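Local atomic coordinates of hydrogenase maturation factor (Thermoanaerobacter tengcongensis, PDB entry 3VTI), a protein that probably uses ATP to dehydrate a carbamoyl group received from HypF, making the nitrile that becomes a cyanide ligand during [NiFe]-hydrogenase maturation. Residues Arg64-Phe75 and Ile122-Tyr131; Ala134-Asp145 and Met188-Arg198. All coordinates share one frame; numbering follows the deposited sequence.

Contact 1: Arg64-Phe75 and Ile122-Tyr131; sequences RGAKPLFLTAAF and INTSGIGVLY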
loop_
_atom_site.group_PDB
_atom_site.type_symbol
_atom_site.label_atom_id
_atom_site.label_comp_id
_atom_site.label_asym_id
_atom_site.label_seq_id
_atom_site.Cartn_x
_atom_site.Cartn_y
_atom_site.Cartn_z
ATOM N N ARG C 64 17.043 -1.385 20.747
ATOM C CA ARG C 64 18.476 -1.501 20.706
ATOM C C ARG C 64 19.085 -0.882 21.970
ATOM O O ARG C 64 20.298 -0.849 22.130
ATOM C CB ARG C 64 18.980 -0.830 19.424
ATOM C CG ARG C 64 20.197 -1.454 18.823
ATOM C CD ARG C 64 19.996 -2.916 18.385
ATOM N NE ARG C 64 21.311 -3.548 18.291
ATOM C CZ ARG C 64 22.068 -3.548 17.199
ATOM N NH1 ARG C 64 21.626 -2.987 16.079
ATOM N NH2 ARG C 64 23.265 -4.131 17.216
ATOM N N GLY C 65 18.220 -0.438 22.885
ATOM C CA GLY C 65 18.645 0.248 24.119
ATOM C C GLY C 65 18.755 1.748 23.903
ATOM O O GLY C 65 19.770 2.381 24.254
ATOM N N ALA C 66 17.703 2.321 23.323
ATOM C CA ALA C 66 17.774 3.675 22.802
ATOM C C ALA C 66 16.537 4.507 23.091
ATOM O O ALA C 66 15.432 3.976 23.245
ATOM C CB ALA C 66 18.059 3.646 21.304
ATOM N N LYS C 67 16.758 5.816 23.191
ATOM C CA LYS C 67 15.700 6.807 23.243
ATOM C C LYS C 67 15.367 7.217 21.807
ATOM O O LYS C 67 16.214 7.794 21.119
ATOM C CB LYS C 67 16.167 8.023 24.041
ATOM C CG LYS C 67 15.192 9.191 24.040
ATOM C CD LYS C 67 15.569 10.244 25.072
ATOM C CE LYS C 67 14.432 11.249 25.251
ATOM N NZ LYS C 67 13.098 10.567 25.354
ATOM N N PRO C 68 14.143 6.918 21.340
ATOM C CA PRO C 68 13.772 7.374 20.005
ATOM C C PRO C 68 13.486 8.869 20.026
ATOM O O PRO C 68 12.935 9.362 21.007
ATOM C CB PRO C 68 12.500 6.575 19.705
ATOM C CG PRO C 68 11.903 6.310 21.028
ATOM C CD PRO C 68 13.046 6.188 22.002
ATOM N N LEU C 69 13.862 9.575 18.962
ATOM C CA LEU C 69 13.722 11.033 18.911
ATOM C C LEU C 69 12.979 11.539 17.676
ATOM O O LEU C 69 12.105 12.402 17.782
ATOM C CB LEU C 69 15.094 11.719 18.976
ATOM C CG LEU C 69 15.959 11.679 20.239
ATOM C CD1 LEU C 69 17.380 12.135 19.905
ATOM C CD2 LEU C 69 15.372 12.535 21.373
ATOM N N PHE C 70 13.341 11.014 16.509
ATOM C CA PHE C 70 12.850 11.544 15.243
ATOM C C PHE C 70 12.265 10.463 14.374
ATOM O O PHE C 70 12.763 9.328 14.350
ATOM C CB PHE C 70 13.957 12.284 14.498
ATOM C CG PHE C 70 14.641 13.335 15.330
ATOM C CD1 PHE C 70 13.938 14.457 15.781
ATOM C CD2 PHE C 70 15.982 13.198 15.683
ATOM C CE1 PHE C 70 14.572 15.433 16.563
ATOM C CE2 PHE C 70 16.622 14.171 16.455
ATOM C CZ PHE C 70 15.918 15.287 16.898
ATOM N N LEU C 71 11.193 10.827 13.671
ATOM C CA LEU C 71 10.465 9.908 12.814
ATOM C C LEU C 71 10.151 10.513 11.455
ATOM O O LEU C 71 9.977 11.726 11.316
ATOM C CB LEU C 71 9.161 9.472 13.487
ATOM C CG LEU C 71 9.130 8.126 14.217
ATOM C CD1 LEU C 71 9.844 8.211 15.556
ATOM C CD2 LEU C 71 7.695 7.650 14.391
ATOM N N THR C 72 10.081 9.656 10.447
ATOM C CA THR C 72 9.582 10.076 9.159
ATOM C C THR C 72 8.233 9.419 8.955
ATOM O O THR C 72 7.983 8.349 9.504
ATOM C CB THR C 72 10.522 9.665 8.041
ATOM O OG1 THR C 72 10.801 8.274 8.162
ATOM C CG2 THR C 72 11.841 10.455 8.122
ATOM N N ALA C 73 7.356 10.067 8.197
ATOM C CA ALA C 73 6.033 9.516 7.929
ATOM C C ALA C 73 5.700 9.590 6.446
ATOM O O ALA C 73 5.603 10.673 5.877
ATOM C CB ALA C 73 4.966 10.217 8.764
ATOM N N ALA C 74 5.547 8.424 5.828
ATOM C CA ALA C 74 5.177 8.348 4.432
ATOM C C ALA C 74 3.773 7.760 4.282
ATOM O O ALA C 74 3.463 6.716 4.861
ATOM C CB ALA C 74 6.191 7.545 3.657
ATOM N N PHE C 75 2.937 8.456 3.509
ATOM C CA PHE C 75 1.550 8.090 3.303
ATOM C C PHE C 75 1.308 7.785 1.833
ATOM O O PHE C 75 1.654 8.585 0.960
ATOM C CB PHE C 75 0.631 9.242 3.696
ATOM C CG PHE C 75 0.751 9.671 5.125
ATOM C CD1 PHE C 75 1.658 10.668 5.493
ATOM C CD2 PHE C 75 -0.066 9.112 6.096
ATOM C CE1 PHE C 75 1.766 11.085 6.808
ATOM C CE2 PHE C 75 0.032 9.517 7.417
ATOM C CZ PHE C 75 0.954 10.514 7.775
ATOM N N ILE C 122 0.769 3.304 5.364
ATOM C CA ILE C 122 1.698 4.237 5.969
ATOM C C ILE C 122 3.036 3.559 6.268
ATOM O O ILE C 122 3.081 2.453 6.823
ATOM C CB ILE C 122 1.110 4.865 7.259
ATOM C CG1 ILE C 122 -0.223 5.561 6.951
ATOM C CG2 ILE C 122 2.086 5.863 7.870
ATOM C CD1 ILE C 122 -1.133 5.734 8.158
ATOM N N ASN C 123 4.123 4.228 5.895
ATOM C CA ASN C 123 5.445 3.822 6.325
ATOM C C ASN C 123 6.043 4.843 7.276
ATOM O O ASN C 123 5.938 6.048 7.049
ATOM C CB ASN C 123 6.381 3.605 5.135
ATOM C CG ASN C 123 7.777 3.183 5.571
ATOM O OD1 ASN C 123 8.567 4.003 6.041
ATOM N ND2 ASN C 123 8.073 1.894 5.453
ATOM N N THR C 124 6.680 4.365 8.335
ATOM C CA THR C 124 7.410 5.248 9.219
ATOM C C THR C 124 8.833 4.755 9.392
ATOM O O THR C 124 9.067 3.539 9.484
ATOM C CB THR C 124 6.738 5.383 10.614
ATOM O OG1 THR C 124 6.419 4.090 11.136
ATOM C CG2 THR C 124 5.472 6.198 10.518
ATOM N N SER C 125 9.782 5.690 9.412
ATOM C CA SER C 125 11.151 5.379 9.831
ATOM C C SER C 125 11.477 6.132 11.107
ATOM O O SER C 125 10.847 7.150 11.414
ATOM C CB SER C 125 12.166 5.721 8.743
ATOM O OG SER C 125 11.816 5.093 7.520
ATOM N N GLY C 126 12.464 5.643 11.846
ATOM C CA GLY C 126 12.775 6.220 13.137
ATOM C C GLY C 126 14.254 6.324 13.401
ATOM O O GLY C 126 15.028 5.470 12.962
ATOM N N ILE C 127 14.631 7.379 14.125
ATOM C CA ILE C 127 15.989 7.570 14.609
ATOM C C ILE C 127 15.965 7.664 16.127
ATOM O O ILE C 127 15.189 8.426 16.700
ATOM C CB ILE C 127 16.654 8.817 13.958
ATOM C CG1 ILE C 127 17.347 8.409 12.670
ATOM C CG2 ILE C 127 17.682 9.482 14.872
ATOM C CD1 ILE C 127 17.912 9.562 11.905
ATOM N N GLY C 128 16.812 6.878 16.776
ATOM C CA GLY C 128 16.988 6.965 18.225
ATOM C C GLY C 128 18.451 7.073 18.616
ATOM O O GLY C 128 19.336 6.778 17.815
ATOM N N VAL C 129 18.703 7.500 19.849
ATOM C CA VAL C 129 20.064 7.598 20.371
ATOM C C VAL C 129 20.237 6.633 21.545
ATOM O O VAL C 129 19.397 6.575 22.446
ATOM C CB VAL C 129 20.444 9.068 20.750
ATOM C CG1 VAL C 129 19.622 9.567 21.938
ATOM C CG2 VAL C 129 21.942 9.207 21.039
ATOM N N LEU C 130 21.327 5.870 21.506
ATOM C CA LEU C 130 21.652 4.864 22.520
ATOM C C LEU C 130 21.939 5.481 23.895
ATOM O O LEU C 130 22.622 6.496 23.997
ATOM C CB LEU C 130 22.874 4.070 22.057
ATOM C CG LEU C 130 22.805 2.542 22.079
ATOM C CD1 LEU C 130 21.758 2.021 21.113
ATOM C CD2 LEU C 130 24.161 1.951 21.737
ATOM N N TYR C 131 21.411 4.860 24.946
ATOM C CA TYR C 131 21.797 5.212 26.314
ATOM C C TYR C 131 23.240 4.828 26.624
ATOM O O TYR C 131 23.826 3.976 25.949
ATOM C CB TYR C 131 20.865 4.571 27.334
ATOM C CG TYR C 131 19.447 5.047 27.213
ATOM C CD1 TYR C 131 19.053 6.265 27.760
ATOM C CD2 TYR C 131 18.498 4.280 26.541
ATOM C CE1 TYR C 131 17.743 6.712 27.643
ATOM C CE2 TYR C 131 17.184 4.710 26.419
ATOM C CZ TYR C 131 16.810 5.925 26.969
ATOM O OH TYR C 131 15.508 6.348 26.841
HETATM O O HOH W 1 9.030 6.899 6.160
#
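Residues Ala66-Phe75 and Ile122-Leu130 run as neighbouring antiparallel strands, their N-to-C directions 144° apart, and backbone hydrogen bonds join them along their length. The pairing slips by one residue at a classic beta bulge: Ile127 O accepts from both Leu69 N (2.9 Å) and Phe70 N (3.2 Å), while Ile127 N returns a bond to Phe70 O. Beside it, Ile127 CG2 comes up to the edge of the Phe70 ring. Farther along, Thr72 holds OG1 between its backbone N and carbonyl carbon (chi1 52°), where it takes a weak bond from Ser125 N, 3.0 Å away, beside that group's bond to Thr72 O. The same OG1 shares a water with Asn123 OD1, which accepts from that water at 2.9 Å; Asn123 ND2 is hydrogen-bonded to Ser36. On the other face of the sheet, Phe75 and Ile122 lie side by side, CD2 of the ring 3.7 Å from Ile122 CG1, and both rest on Met93 of helix 83-100. At the opposite end Tyr131 turns CG away from its carbonyl carbon (chi1 -63°), and its ring lies obliquely against the Ala66-Lys67 peptide, with OH 3.3 Å from Lys67 CB and hydrogen-bonded to Glu185. An alanine in place of the tyrosine would remove the ring and hydroxyl, and would probably uncover that peptide and leave Glu185 without this bond. Asn123 and Ala74 pack on Ala74 and Asn123 of the second subunit, and Ser125 OG bonds its counterpart there, consistent with the dimer of PurM-like N-terminal domains, in which two subunits' sheets face each other.

Contact 2: Ala134-Asp145 and Met188-Arg198; sequences ANVSIKNAKPGD and MTLGEAIKVLR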
loop_
_atom_site.group_PDB
_atom_site.type_symbol
_atom_site.label_atom_id
_atom_site.label_comp_id
_atom_site.label_asym_id
_atom_site.label_seq_id
_atom_site.Cartn_x
_atom_site.Cartn_y
_atom_site.Cartn_z
ATOM N N ALA C 134 24.403 0.982 26.780
ATOM C CA ALA C 134 23.453 0.076 26.179
ATOM C C ALA C 134 24.154 -0.886 25.236
ATOM O O ALA C 134 25.018 -0.487 24.449
ATOM C CB ALA C 134 22.398 0.855 25.449
ATOM N N ASN C 135 23.788 -2.158 25.340
ATOM C CA ASN C 135 24.280 -3.189 24.436
ATOM C C ASN C 135 23.210 -4.251 24.261
ATOM O O ASN C 135 23.286 -5.336 24.831
ATOM C CB ASN C 135 25.587 -3.814 24.941
ATOM C CG ASN C 135 26.287 -4.651 23.873
ATOM O OD1 ASN C 135 25.653 -5.231 22.979
ATOM N ND2 ASN C 135 27.604 -4.709 23.957
ATOM N N VAL C 136 22.208 -3.921 23.463
ATOM C CA VAL C 136 21.064 -4.789 23.270
ATOM C C VAL C 136 21.050 -5.255 21.824
ATOM O O VAL C 136 21.118 -4.439 20.908
ATOM C CB VAL C 136 19.747 -4.052 23.606
ATOM C CG1 VAL C 136 18.620 -5.030 23.724
ATOM C CG2 VAL C 136 19.889 -3.274 24.916
ATOM N N SER C 137 20.959 -6.571 21.638
ATOM C CA SER C 137 21.037 -7.207 20.321
ATOM C C SER C 137 20.449 -8.607 20.423
ATOM O O SER C 137 20.619 -9.254 21.463
ATOM C CB SER C 137 22.509 -7.268 19.869
ATOM O OG SER C 137 22.786 -8.397 19.060
ATOM N N ILE C 138 19.784 -9.088 19.364
ATOM C CA ILE C 138 19.261 -10.481 19.335
ATOM C C ILE C 138 20.344 -11.535 19.434
ATOM O O ILE C 138 20.027 -12.712 19.560
ATOM C CB ILE C 138 18.422 -10.857 18.050
ATOM C CG1 ILE C 138 18.723 -9.925 16.881
ATOM C CG2 ILE C 138 16.930 -10.975 18.349
ATOM C CD1 ILE C 138 20.047 -10.200 16.244
ATOM N N LYS C 139 21.607 -11.119 19.344
ATOM C CA LYS C 139 22.754 -12.029 19.467
ATOM C C LYS C 139 23.288 -12.190 20.895
ATOM O O LYS C 139 24.212 -12.968 21.123
ATOM C CB LYS C 139 23.891 -11.558 18.555
ATOM C CG LYS C 139 23.762 -12.040 17.118
ATOM C CD LYS C 139 24.585 -11.191 16.151
ATOM C CE LYS C 139 23.848 -9.890 15.808
ATOM N NZ LYS C 139 24.756 -8.912 15.138
ATOM N N ASN C 140 22.702 -11.465 21.848
ATOM C CA ASN C 140 23.298 -11.292 23.181
ATOM C C ASN C 140 22.841 -12.262 24.269
ATOM O O ASN C 140 23.320 -12.184 25.392
ATOM C CB ASN C 140 23.110 -9.846 23.678
ATOM C CG ASN C 140 24.096 -8.864 23.042
ATOM O OD1 ASN C 140 24.958 -9.249 22.248
ATOM N ND2 ASN C 140 23.972 -7.589 23.398
ATOM N N ALA C 141 21.923 -13.167 23.951
ATOM C CA ALA C 141 21.465 -14.128 24.942
ATOM C C ALA C 141 22.510 -15.230 25.204
ATOM O O ALA C 141 23.029 -15.843 24.266
ATOM C CB ALA C 141 20.126 -14.716 24.533
ATOM N N LYS C 142 22.821 -15.440 26.486
ATOM C CA LYS C 142 23.683 -16.534 26.955
ATOM C C LYS C 142 22.873 -17.487 27.845
ATOM O O LYS C 142 21.925 -17.053 28.498
ATOM C CB LYS C 142 24.880 -16.002 27.770
ATOM C CG LYS C 142 25.732 -14.905 27.130
ATOM C CD LYS C 142 26.539 -15.387 25.929
ATOM C CE LYS C 142 27.407 -14.261 25.364
ATOM N NZ LYS C 142 27.658 -14.387 23.891
ATOM N N PRO C 143 23.239 -18.788 27.883
ATOM C CA PRO C 143 22.559 -19.723 28.789
ATOM C C PRO C 143 22.633 -19.266 30.249
ATOM O O PRO C 143 23.705 -18.888 30.728
ATOM C CB PRO C 143 23.343 -21.023 28.604
ATOM C CG PRO C 143 23.935 -20.917 27.253
ATOM C CD PRO C 143 24.269 -19.471 27.075
ATOM N N GLY C 144 21.498 -19.290 30.939
ATOM C CA GLY C 144 21.415 -18.778 32.303
ATOM C C GLY C 144 20.627 -17.482 32.409
ATOM O O GLY C 144 20.197 -17.100 33.500
ATOM N N ASP C 145 20.449 -16.803 31.278
ATOM C CA ASP C 145 19.668 -15.570 31.219
ATOM C C ASP C 145 18.198 -15.869 31.445
ATOM O O ASP C 145 17.737 -16.984 31.180
ATOM C CB ASP C 145 19.809 -14.898 29.849
ATOM C CG ASP C 145 21.161 -14.244 29.640
ATOM O OD1 ASP C 145 21.822 -13.872 30.631
ATOM O OD2 ASP C 145 21.556 -14.090 28.465
ATOM N N MET C 188 16.585 0.319 30.854
ATOM C CA MET C 188 17.958 0.616 30.470
ATOM C C MET C 188 18.764 1.223 31.618
ATOM O O MET C 188 19.958 1.500 31.471
ATOM C CB MET C 188 18.004 1.488 29.212
ATOM C CG MET C 188 17.512 0.787 27.920
ATOM S SD MET C 188 17.975 -0.961 27.703
ATOM C CE MET C 188 19.768 -0.882 27.613
ATOM N N THR C 189 18.106 1.412 32.758
ATOM C CA THR C 189 18.788 1.666 34.032
ATOM C C THR C 189 19.719 0.503 34.356
ATOM O O THR C 189 20.777 0.699 34.960
ATOM C CB THR C 189 17.775 1.811 35.182
ATOM O OG1 THR C 189 16.966 2.963 34.948
ATOM C CG2 THR C 189 18.476 1.991 36.509
ATOM N N LEU C 190 19.318 -0.703 33.943
ATOM C CA LEU C 190 20.089 -1.921 34.197
ATOM C C LEU C 190 21.297 -2.106 33.264
ATOM O O LEU C 190 22.056 -3.068 33.411
ATOM C CB LEU C 190 19.178 -3.156 34.172
ATOM C CG LEU C 190 17.994 -3.180 35.146
ATOM C CD1 LEU C 190 17.264 -4.507 35.075
ATOM C CD2 LEU C 190 18.432 -2.885 36.583
ATOM N N GLY C 191 21.469 -1.192 32.312
ATOM C CA GLY C 191 22.641 -1.185 31.436
ATOM C C GLY C 191 22.878 -2.488 30.691
ATOM O O GLY C 191 21.974 -3.001 30.027
ATOM N N GLU C 192 24.089 -3.029 30.833
ATOM C CA GLU C 192 24.538 -4.209 30.086
ATOM C C GLU C 192 23.833 -5.504 30.504
ATOM O O GLU C 192 23.855 -6.493 29.772
ATOM C CB GLU C 192 26.060 -4.352 30.189
ATOM C CG GLU C 192 26.666 -5.478 29.352
ATOM C CD GLU C 192 28.127 -5.237 29.025
ATOM O OE1 GLU C 192 29.000 -5.954 29.587
ATOM O OE2 GLU C 192 28.391 -4.318 28.210
ATOM N N ALA C 193 23.201 -5.490 31.673
ATOM C CA ALA C 193 22.437 -6.644 32.153
ATOM C C ALA C 193 21.215 -6.917 31.273
ATOM O O ALA C 193 20.730 -8.047 31.207
ATOM C CB ALA C 193 22.026 -6.448 33.616
ATOM N N ILE C 194 20.720 -5.872 30.614
ATOM C CA ILE C 194 19.700 -6.015 29.584
ATOM C C ILE C 194 20.412 -6.494 28.320
ATOM O O ILE C 194 21.254 -5.789 27.752
ATOM C CB ILE C 194 18.965 -4.675 29.305
ATOM C CG1 ILE C 194 18.312 -4.116 30.582
ATOM C CG2 ILE C 194 17.981 -4.812 28.125
ATOM C CD1 ILE C 194 17.136 -4.911 31.139
ATOM N N LYS C 195 20.074 -7.703 27.891
ATOM C CA LYS C 195 20.782 -8.338 26.790
ATOM C C LYS C 195 20.017 -8.293 25.474
ATOM O O LYS C 195 20.597 -7.977 24.437
ATOM C CB LYS C 195 21.178 -9.759 27.176
ATOM C CG LYS C 195 22.366 -9.787 28.122
ATOM C CD LYS C 195 22.460 -11.122 28.784
ATOM C CE LYS C 195 23.895 -11.554 29.020
ATOM N NZ LYS C 195 24.576 -11.932 27.749
ATOM N N VAL C 196 18.717 -8.581 25.520
ATOM C CA VAL C 196 17.866 -8.585 24.318
ATOM C C VAL C 196 16.542 -7.874 24.574
ATOM O O VAL C 196 15.949 -8.007 25.646
ATOM C CB VAL C 196 17.562 -10.014 23.822
ATOM C CG1 VAL C 196 16.599 -9.990 22.610
ATOM C CG2 VAL C 196 18.848 -10.753 23.497
ATOM N N LEU C 197 16.096 -7.113 23.580
ATOM C CA LEU C 197 14.803 -6.464 23.609
ATOM C C LEU C 197 14.163 -6.629 22.242
ATOM O O LEU C 197 14.764 -6.276 21.231
ATOM C CB LEU C 197 14.942 -4.974 23.942
ATOM C CG LEU C 197 15.321 -4.554 25.365
ATOM C CD1 LEU C 197 15.547 -3.056 25.420
ATOM C CD2 LEU C 197 14.267 -4.956 26.379
ATOM N N ARG C 198 12.956 -7.183 22.210
ATOM C CA ARG C 198 12.191 -7.270 20.963
ATOM C C ARG C 198 10.689 -7.302 21.214
ATOM O O ARG C 198 10.212 -8.000 22.108
ATOM C CB ARG C 198 12.616 -8.479 20.120
ATOM C CG ARG C 198 11.890 -8.584 18.791
ATOM C CD ARG C 198 12.638 -9.470 17.806
ATOM N NE ARG C 198 13.830 -8.800 17.288
ATOM C CZ ARG C 198 14.669 -9.321 16.394
ATOM N NH1 ARG C 198 14.465 -10.536 15.888
ATOM N NH2 ARG C 198 15.721 -8.620 16.002
HETATM O O HOH W 2 22.374 -3.305 27.492
HETATM O O HOH W 3 24.619 -7.397 27.211
#
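Val136 wedges between Met188, Ile194 and Leu197 at the tightly packed side of this contact. Its CG2 meets Met188 CE tip to tip at 3.6 Å, and its CG1, anti to the backbone N (chi1 -166°), points the other way to lie 3.7 Å from Leu197 CB. Just beyond, Ser137 N donates a nearly straight bond to Lys195 O, in the carbonyl plane, and Val196 CG2 tucks under the turn between Ser137 O and Ala141. Farther along, Ile138 lays CG2 over the centre of one face of the Arg198 guanidinium, 3.4 Å from CZ. Ile138 covers that face, while N-H groups of the guanidinium bond to Glu211 and the carbonyl of Met20.

The outer side is polar and looser. Lys195 bends at its last two torsions to bring NZ nearly in line with the C=O of Asn140, 2.7 Å from O; its aliphatic CD crosses the Asp145 carboxylate, whose OD2 makes only a long salt bridge to NZ (3.8 Å) and accepts from Lys142 N. Water fills in next to exposed Asn135 and Glu192: one molecule accepts from Asn135 N and donates to the carbonyls of Gly191 and Ile194, and a second donates to Glu192 O and weakly to Asn135 O.

Lys195 and Val196 form a classic beta bulge against Val256. The 134-145 loop lies along the edge strand 194-198 of the C-terminal sheet. That strand leads directly to the magnesium site of Asp22, Asp60 and Asp199, where Arg198 NE salt-bridges the metal ligand Asp22.

How the contacts relate
From the N terminus, contact 1 comes first: strand 66-78 runs out, helix 83-100 and strand 103-112 follow, and strand 120-130 returns to pair beside 66-78, closing a loop of 46 residues within the N-terminal sheet. Only then does contact 2 open, closing a 42-residue loop that takes in strand 146-149 and helices 155-164 and 181-187 before reaching edge strand 194-198. The two are in series, neither nested nor crossed. They nevertheless touch: Arg64 NE probably bonds to Val136 O (2.8 Å), and Gly65 packs on Ala134, Val136 and Met188. Together they tie the N-terminal sheet to the C-terminal one.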